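Local coordinates for putative alpha/beta hydrolase fold protein (PDB 5A62), which probably hydrolyses carboxylic esters as a carboxylesterase of the alpha/beta hydrolase fold, at residues R141-T146 and K150-H155; K132-H137 and A194-P199. All coordinates share one frame; numbering follows the deposited sequence.

How the contacts relate
Both contacts involve the helical region inserted between strands 116-122 and 212-218 of an alpha/beta hydrolase sheet, the usual place of the cap in this fold. Contact 2 closes this region at its base, joining its start at 132-137 to the loop 194-199 that follows its last helix, 185-194; contact 1 is a helical hairpin nested within that excursion. Helix 136-147 serves both, and their centres lie about 18 Å apart. Contact 2 is nearer the likely active site: the L195 side chain is about 4 Å from a bound acetate, probably from the crystallisation liquor, and near, but not touching, a probable nucleophile elbow, G97-S99-G101. Both contacts also border the second subunit.

Contact 1. Residues R141-T146 and K150-H155; sequences REVAIT and KALAEH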
ATOM      1  N   ARG A 141       5.212  -8.184  -9.157  1.00  9.22           N
ATOM      2  CA  ARG A 141       5.081  -6.785  -9.562  1.00  9.24           C
ATOM      3  C   ARG A 141       6.162  -6.393 -10.584  1.00  9.01           C
ATOM      4  O   ARG A 141       5.880  -5.715 -11.562  1.00  9.01           O
ATOM      5  CB  ARG A 141       5.117  -5.816  -8.366  1.00  8.75           C
ATOM      6  CG  ARG A 141       3.810  -5.767  -7.577  1.00  8.27           C
ATOM      7  CD  ARG A 141       3.820  -4.640  -6.545  1.00  8.75           C
ATOM      8  NE  ARG A 141       4.743  -4.870  -5.485  1.00  8.73           N
ATOM      9  CZ  ARG A 141       4.491  -5.586  -4.412  1.00  7.83           C
ATOM     10  NH1 ARG A 141       3.280  -6.086  -4.280  1.00  8.72           N
ATOM     11  NH2 ARG A 141       5.421  -5.816  -3.517  1.00  8.78           N
ATOM     12  N   GLU A 142       7.388  -6.855 -10.320  1.00 10.58           N
ATOM     13  CA  GLU A 142       8.514  -6.479 -11.193  1.00 11.47           C
ATOM     14  C   GLU A 142       8.294  -7.052 -12.597  1.00 11.15           C
ATOM     15  O   GLU A 142       8.494  -6.322 -13.583  1.00 12.87           O
ATOM     16  CB  GLU A 142       9.794  -7.018 -10.607  1.00 14.00           C
ATOM     17  CG  GLU A 142      11.009  -6.671 -11.441  1.00 18.14           C
ATOM     18  CD  GLU A 142      12.327  -7.188 -10.859  1.00 27.78           C
ATOM     19  OE1 GLU A 142      12.365  -7.808  -9.760  1.00 33.55           O
ATOM     20  OE2 GLU A 142      13.370  -7.000 -11.567  1.00 38.93           O
ATOM     21  N   VAL A 143       7.863  -8.311 -12.660  1.00  9.98           N
ATOM     22  CA  VAL A 143       7.550  -8.842 -13.994  1.00 10.63           C
ATOM     23  C   VAL A 143       6.401  -8.088 -14.674  1.00 10.69           C
ATOM     24  O   VAL A 143       6.427  -7.743 -15.848  1.00 10.99           O
ATOM     25  CB  VAL A 143       7.242 -10.350 -13.966  1.00 12.49           C
ATOM     26  CG1 VAL A 143       6.854 -10.820 -15.367  1.00 12.87           C
ATOM     27  CG2 VAL A 143       8.415 -11.108 -13.424  1.00 12.56           C
ATOM     28  N   ALA A 144       5.337  -7.812 -13.955  1.00 10.18           N
ATOM     29  CA  ALA A 144       4.204  -7.096 -14.533  1.00 10.17           C
ATOM     30  C   ALA A 144       4.647  -5.756 -15.112  1.00 12.03           C
ATOM     31  O   ALA A 144       4.253  -5.366 -16.208  1.00 11.67           O
ATOM     32  CB  ALA A 144       3.121  -6.851 -13.485  1.00 10.20           C
ATOM     33  N   ILE A 145       5.455  -5.029 -14.353  1.00 11.09           N
ATOM     34  CA  ILE A 145       5.884  -3.702 -14.769  1.00 12.04           C
ATOM     35  C   ILE A 145       6.888  -3.740 -15.938  1.00 12.58           C
ATOM     36  O   ILE A 145       6.760  -2.922 -16.863  1.00 13.86           O
ATOM     37  CB  ILE A 145       6.452  -2.938 -13.558  1.00 11.69           C
ATOM     38  CG1 ILE A 145       5.348  -2.723 -12.562  1.00 12.17           C
ATOM     39  CG2 ILE A 145       7.019  -1.551 -14.004  1.00 13.00           C
ATOM     40  CD1 ILE A 145       5.875  -2.403 -11.145  1.00 11.35           C
ATOM     41  N   THR A 146       7.825  -4.650 -15.843  1.00 13.92           N
ATOM     42  CA  THR A 146       8.926  -4.665 -16.823  0.50 15.06           C
ATOM     43  C   THR A 146       8.523  -5.409 -18.103  1.00 18.48           C
ATOM     44  O   THR A 146       8.891  -4.986 -19.217  1.00 19.94           O
ATOM     45  CB  THR A 146      10.198  -5.206 -16.189  0.50 15.27           C
ATOM     46  OG1 THR A 146      10.028  -6.525 -15.686  0.50 19.63           O
ATOM     47  CG2 THR A 146      10.597  -4.303 -15.070  0.50 13.62           C
ATOM     48  N   LYS A 150       0.884 -10.541 -19.862  1.00 13.49           N
ATOM     49  CA  LYS A 150       0.930 -11.814 -20.587  1.00 13.93           C
ATOM     50  C   LYS A 150       2.196 -12.587 -20.178  1.00 13.42           C
ATOM     51  O   LYS A 150       2.145 -13.786 -19.930  1.00 13.86           O
ATOM     52  CB  LYS A 150       0.891 -11.575 -22.089  1.00 17.84           C
ATOM     53  CG  LYS A 150      -0.399 -10.972 -22.641  1.00 25.43           C
ATOM     54  CD  LYS A 150      -0.313 -10.920 -24.173  1.00 32.16           C
ATOM     55  CE  LYS A 150      -1.354 -10.032 -24.861  1.00 39.49           C
ATOM     56  NZ  LYS A 150      -2.747 -10.216 -24.355  1.00 42.36           N
ATOM     57  N   ALA A 151       3.329 -11.874 -20.056  1.00 12.59           N
ATOM     58  CA  ALA A 151       4.542 -12.506 -19.566  1.00 13.13           C
ATOM     59  C   ALA A 151       4.424 -12.993 -18.157  1.00 12.80           C
ATOM     60  O   ALA A 151       4.821 -14.113 -17.827  1.00 12.26           O
ATOM     61  CB  ALA A 151       5.731 -11.589 -19.683  1.00 14.53           C
ATOM     62  N   LEU A 152       3.778 -12.190 -17.315  1.00 11.43           N
ATOM     63  CA  LEU A 152       3.596 -12.622 -15.968  1.00 10.32           C
ATOM     64  C   LEU A 152       2.772 -13.921 -15.916  1.00  9.85           C
ATOM     65  O   LEU A 152       3.107 -14.854 -15.158  1.00 10.51           O
ATOM     66  CB  LEU A 152       2.997 -11.526 -15.095  1.00  9.32           C
ATOM     67  CG  LEU A 152       2.633 -11.936 -13.670  1.00  9.91           C
ATOM     68  CD1 LEU A 152       3.800 -12.485 -12.898  1.00 10.06           C
ATOM     69  CD2 LEU A 152       2.037 -10.743 -12.924  1.00 10.62           C
ATOM     70  N   ALA A 153       1.707 -14.007 -16.680  1.00  9.86           N
ATOM     71  CA  ALA A 153       0.947 -15.234 -16.675  1.00 10.87           C
ATOM     72  C   ALA A 153       1.810 -16.435 -17.078  1.00 11.34           C
ATOM     73  O   ALA A 153       1.698 -17.493 -16.499  1.00 11.60           O
ATOM     74  CB  ALA A 153      -0.269 -15.148 -17.594  1.00 13.13           C
ATOM     75  N   GLU A 154       2.620 -16.226 -18.120  1.00 11.79           N
ATOM     76  CA  GLU A 154       3.483 -17.340 -18.538  1.00 13.51           C
ATOM     77  C   GLU A 154       4.439 -17.786 -17.483  1.00 13.38           C
ATOM     78  O   GLU A 154       4.633 -18.979 -17.242  1.00 13.76           O
ATOM     79  CB  GLU A 154       4.223 -16.946 -19.782  1.00 14.51           C
ATOM     80  CG  GLU A 154       3.362 -16.787 -20.994  1.00 16.21           C
ATOM     81  CD  GLU A 154       2.478 -17.985 -21.354  1.00 19.99           C
ATOM     82  OE1 GLU A 154       2.852 -19.188 -21.209  1.00 22.69           O
ATOM     83  OE2 GLU A 154       1.343 -17.660 -21.737  1.00 24.34           O
ATOM     84  N   HIS A 155       4.976 -16.821 -16.732  1.00 12.64           N
ATOM     85  CA  HIS A 155       5.843 -17.190 -15.603  1.00 12.79           C
ATOM     86  C   HIS A 155       5.134 -17.875 -14.476  1.00 14.18           C
ATOM     87  O   HIS A 155       5.720 -18.782 -13.838  1.00 17.33           O
ATOM     88  CB  HIS A 155       6.588 -15.949 -15.091  1.00 13.57           C
ATOM     89  CG  HIS A 155       7.684 -15.509 -15.990  1.00 15.20           C
ATOM     90  ND1 HIS A 155       8.949 -16.070 -15.929  1.00 17.35           N
ATOM     91  CD2 HIS A 155       7.741 -14.524 -16.903  1.00 17.98           C
ATOM     92  CE1 HIS A 155       9.701 -15.491 -16.851  1.00 17.89           C
ATOM     93  NE2 HIS A 155       9.001 -14.549 -17.454  1.00 20.04           N
TER
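A helical hairpin in the cap region of this alpha/beta hydrolase fold is closed where V143 and A144 of helix 136-147 meet L152 and H155 of helix 149-157. The chain turns back sharply between the two helices, so the segments run roughly antiparallel, at 143° between their directions, with axes approaching to 8.5 Å. A144 CA and L152 CA come nearest each other, at 5.7 Å, and the small side chain of alanine suits this point; the A144 methyl lies to the flank, where it meets a branch of L152.

V143 carries most of the contact from its side. With CG1 anti to the backbone N (chi1 177°), that branch reaches across the gap and settles against the backbone of the opposing helix, V143 CG1 lying 3.8 Å from L152 CA. The same methyl meets L152 CB alongside and reaches the imidazole of H155 obliquely, V143 CG1 being 4.1 Å from H155 CD2. A valine suits this place because its short, rigid branches fill the groove without needing a polar partner.

L152 answers by extending its CG anti to its own backbone N (chi1 174°), which carries the forked end back toward the first helix. One branch, CD1, comes near V143 CB, while the other turns to A144. Beyond the hairpin, L152 also packs on F188 of helix 185-194 and F180 of helix 170-180, and A144 touches F188 too, so a shared apolar core ties the hairpin to the rest of the cap. On another side of helix 136-147, I145 O accepts a hydrogen bond from K68 NZ of the second subunit. Where both residues touch F188, the methyl pair A144 CB and L152 CD2 stand 4.1 Å apart.

Contact 2. Residues K132-H137 and A194-P199; sequences KDLEKH and ALYTIP
L134 meets both L195 and Y196 where the cap region of the alpha/beta hydrolase fold begins and ends. Just before it, D133 forms a salt bridge with R226 of helix 222-234, which joins this turn to that helix. L134 itself divides its work between its two methyls. L134 CD1 sits over one face of the Y196 ring, 3.8 Å from the ring centroid and 6° off the normal, a nearly ideal CH-pi contact. L134 CD2 lies 4.0 Å from L195 CD1. A leucine suits the place because its fork serves an aromatic face and an aliphatic neighbour together.

E135 joins through water: E135 OE1 accepts a long bond, 3.2 Å, from a water that in turn accepts from Y196 OH. A second water donates to both L134 O and Y196 OH, at 2.7 Å from the hydroxyl, so the phenol oxygen is held by two bridges while its ring stays against the leucine. Next, K136 turns back so that K136 NZ donates a hydrogen bond to D133 O, 2.9 Å away. H137 completes the segment, with H137 CE1 3.6 Å from L195 CD1 in an oblique approach.

The chemistry is thus divided: the polar link between the two segments runs through water to the tyrosine hydroxyl, while direct contact is left to apolar and aromatic groups, with L195 carrying its apolar surface on toward the probable active site.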
ATOM      1  N   LYS A 132       6.304 -12.349   5.279  1.00 14.47           N
ATOM      2  CA  LYS A 132       6.813 -13.396   4.480  1.00 16.31           C
ATOM      3  C   LYS A 132       5.781 -13.887   3.452  1.00 15.54           C
ATOM      4  O   LYS A 132       6.143 -14.279   2.370  1.00 16.22           O
ATOM      5  CB  LYS A 132       7.301 -14.552   5.393  1.00 21.11           C
ATOM      6  CG  LYS A 132       6.155 -15.234   6.091  1.00 27.33           C
ATOM      7  CD  LYS A 132       6.496 -16.475   6.914  1.00 35.35           C
ATOM      8  CE  LYS A 132       5.189 -16.938   7.574  1.00 38.04           C
ATOM      9  NZ  LYS A 132       5.264 -18.300   8.211  1.00 44.67           N
ATOM     10  N   ASP A 133       4.501 -13.785   3.784  1.00 13.58           N
ATOM     11  CA  ASP A 133       3.422 -14.232   2.870  1.00 13.39           C
ATOM     12  C   ASP A 133       3.346 -13.368   1.607  1.00 13.31           C
ATOM     13  O   ASP A 133       2.864 -13.821   0.551  1.00 15.83           O
ATOM     14  CB  ASP A 133       2.074 -14.149   3.558  1.00 13.37           C
ATOM     15  CG  ASP A 133       1.942 -15.009   4.808  1.00 14.69           C
ATOM     16  OD1 ASP A 133       2.652 -16.066   4.877  1.00 16.76           O
ATOM     17  OD2 ASP A 133       1.137 -14.613   5.666  1.00 14.00           O
ATOM     18  N   LEU A 134       3.775 -12.120   1.738  1.00 12.16           N
ATOM     19  CA  LEU A 134       3.677 -11.176   0.618  1.00 11.56           C
ATOM     20  C   LEU A 134       4.999 -10.977  -0.131  1.00 10.75           C
ATOM     21  O   LEU A 134       5.058 -10.277  -1.121  1.00 11.27           O
ATOM     22  CB  LEU A 134       3.178  -9.825   1.123  1.00 11.94           C
ATOM     23  CG  LEU A 134       1.811  -9.850   1.768  1.00 13.28           C
ATOM     24  CD1 LEU A 134       1.348  -8.477   2.127  1.00 15.14           C
ATOM     25  CD2 LEU A 134       0.788 -10.518   0.894  1.00 13.69           C
ATOM     26  N   GLU A 135       6.065 -11.649   0.308  1.00 11.68           N
ATOM     27  CA  GLU A 135       7.368 -11.464  -0.347  1.00 13.69           C
ATOM     28  C   GLU A 135       7.353 -11.808  -1.800  1.00 11.60           C
ATOM     29  O   GLU A 135       7.979 -11.157  -2.594  1.00 13.10           O
ATOM     30  CB  GLU A 135       8.469 -12.250   0.408  1.00 18.73           C
ATOM     31  CG  GLU A 135       9.865 -11.717   0.096  1.00 27.32           C
ATOM     32  CD  GLU A 135      10.102 -10.262   0.588  1.00 33.58           C
ATOM     33  OE1 GLU A 135       9.424  -9.834   1.594  1.00 41.35           O
ATOM     34  OE2 GLU A 135      10.998  -9.539   0.001  1.00 34.90           O
ATOM     35  N   LYS A 136       6.570 -12.794  -2.188  1.00 11.73           N
ATOM     36  CA  LYS A 136       6.508 -13.212  -3.586  1.00 14.01           C
ATOM     37  C   LYS A 136       6.019 -12.137  -4.499  1.00 12.40           C
ATOM     38  O   LYS A 136       6.359 -12.121  -5.676  1.00 13.22           O
ATOM     39  CB  LYS A 136       5.603 -14.482  -3.710  1.00 17.78           C
ATOM     40  CG  LYS A 136       4.130 -14.244  -3.339  1.00 22.54           C
ATOM     41  CD  LYS A 136       3.107 -15.433  -3.335  1.00 27.29           C
ATOM     42  CE  LYS A 136       3.489 -16.544  -2.370  1.00 30.78           C
ATOM     43  NZ  LYS A 136       3.214 -16.282  -0.892  1.00 34.70           N
ATOM     44  N   HIS A 137       5.205 -11.215  -4.006  1.00 10.94           N
ATOM     45  CA  HIS A 137       4.641 -10.213  -4.895  1.00 10.52           C
ATOM     46  C   HIS A 137       5.610  -9.148  -5.318  1.00  9.77           C
ATOM     47  O   HIS A 137       5.346  -8.396  -6.245  1.00 10.10           O
ATOM     48  CB  HIS A 137       3.412  -9.554  -4.235  1.00 11.89           C
ATOM     49  CG  HIS A 137       2.291 -10.478  -3.910  1.00 16.76           C
ATOM     50  ND1 HIS A 137       1.469 -10.288  -2.828  1.00 19.55           N
ATOM     51  CD2 HIS A 137       1.776 -11.512  -4.589  1.00 23.18           C
ATOM     52  CE1 HIS A 137       0.587 -11.269  -2.766  1.00 22.11           C
ATOM     53  NE2 HIS A 137       0.727 -12.002  -3.850  1.00 23.86           N
ATOM     54  N   ALA A 194      -2.225  -3.091  -1.860  1.00  6.50           N
ATOM     55  CA  ALA A 194      -3.330  -2.930  -0.936  1.00  6.22           C
ATOM     56  C   ALA A 194      -3.362  -4.010   0.119  1.00  6.74           C
ATOM     57  O   ALA A 194      -3.935  -3.816   1.195  1.00  6.67           O
ATOM     58  CB  ALA A 194      -4.644  -2.832  -1.649  1.00  7.04           C
ATOM     59  N   LEU A 195      -2.816  -5.171  -0.185  1.00  7.08           N
ATOM     60  CA  LEU A 195      -2.825  -6.241   0.829  1.00  7.60           C
ATOM     61  C   LEU A 195      -2.133  -5.823   2.095  1.00  8.39           C
ATOM     62  O   LEU A 195      -2.438  -6.352   3.160  1.00  9.12           O
ATOM     63  CB  LEU A 195      -2.183  -7.526   0.263  1.00  8.42           C
ATOM     64  CG  LEU A 195      -2.932  -8.105  -0.955  1.00  8.56           C
ATOM     65  CD1 LEU A 195      -2.164  -9.287  -1.454  1.00  9.18           C
ATOM     66  CD2 LEU A 195      -4.357  -8.453  -0.631  1.00  8.54           C
ATOM     67  N   TYR A 196      -1.168  -4.948   2.031  1.00  7.12           N
ATOM     68  CA  TYR A 196      -0.500  -4.445   3.256  1.00  7.48           C
ATOM     69  C   TYR A 196      -1.357  -3.590   4.142  1.00  8.30           C
ATOM     70  O   TYR A 196      -1.027  -3.290   5.284  1.00  8.45           O
ATOM     71  CB  TYR A 196       0.732  -3.611   2.887  1.00  8.36           C
ATOM     72  CG  TYR A 196       1.894  -4.407   2.355  1.00  8.30           C
ATOM     73  CD1 TYR A 196       2.837  -4.898   3.236  1.00  8.35           C
ATOM     74  CD2 TYR A 196       2.118  -4.613   1.016  1.00  8.83           C
ATOM     75  CE1 TYR A 196       3.899  -5.639   2.787  1.00  9.78           C
ATOM     76  CE2 TYR A 196       3.222  -5.304   0.586  1.00  8.83           C
ATOM     77  CZ  TYR A 196       4.100  -5.822   1.483  1.00  9.57           C
ATOM     78  OH  TYR A 196       5.211  -6.538   1.018  1.00 11.93           O
ATOM     79  N   THR A 197      -2.503  -3.146   3.610  1.00  8.24           N
ATOM     80  CA  THR A 197      -3.378  -2.199   4.304  1.00  8.02           C
ATOM     81  C   THR A 197      -4.536  -2.879   4.978  1.00  8.45           C
ATOM     82  O   THR A 197      -5.419  -2.180   5.528  1.00  9.89           O
ATOM     83  CB  THR A 197      -3.904  -1.097   3.364  1.00  7.90           C
ATOM     84  OG1 THR A 197      -4.873  -1.671   2.482  1.00  7.66           O
ATOM     85  CG2 THR A 197      -2.806  -0.523   2.563  1.00  9.14           C
ATOM     86  N   ILE A 198      -4.556  -4.218   5.024  1.00  9.00           N
ATOM     87  CA  ILE A 198      -5.645  -4.934   5.747  1.00  9.14           C
ATOM     88  C   ILE A 198      -5.492  -4.605   7.248  1.00 10.60           C
ATOM     89  O   ILE A 198      -4.363  -4.749   7.753  1.00 10.98           O
ATOM     90  CB  ILE A 198      -5.487  -6.411   5.569  1.00  9.90           C
ATOM     91  CG1 ILE A 198      -5.656  -6.819   4.098  1.00  9.84           C
ATOM     92  CG2 ILE A 198      -6.451  -7.158   6.451  1.00  9.87           C
ATOM     93  CD1 ILE A 198      -5.154  -8.233   3.843  1.00 10.52           C
ATOM     94  N   PRO A 199      -6.530  -4.198   7.912  1.00 10.37           N
ATOM     95  CA  PRO A 199      -6.409  -3.864   9.358  1.00 12.76           C
ATOM     96  C   PRO A 199      -6.185  -5.120  10.152  1.00 14.24           C
ATOM     97  O   PRO A 199      -6.644  -6.208   9.786  1.00 16.72           O
ATOM     98  CB  PRO A 199      -7.707  -3.204   9.709  1.00 14.48           C
ATOM     99  CG  PRO A 199      -8.369  -2.882   8.454  1.00 13.85           C
ATOM    100  CD  PRO A 199      -7.808  -3.799   7.376  1.00 11.51           C
TER
HETATM  101  O   HOH W   1       4.644  -7.548  -1.373  1.00 11.89           O
HETATM  102  O   HOH W   2       6.597  -8.600   2.330  1.00 19.88           O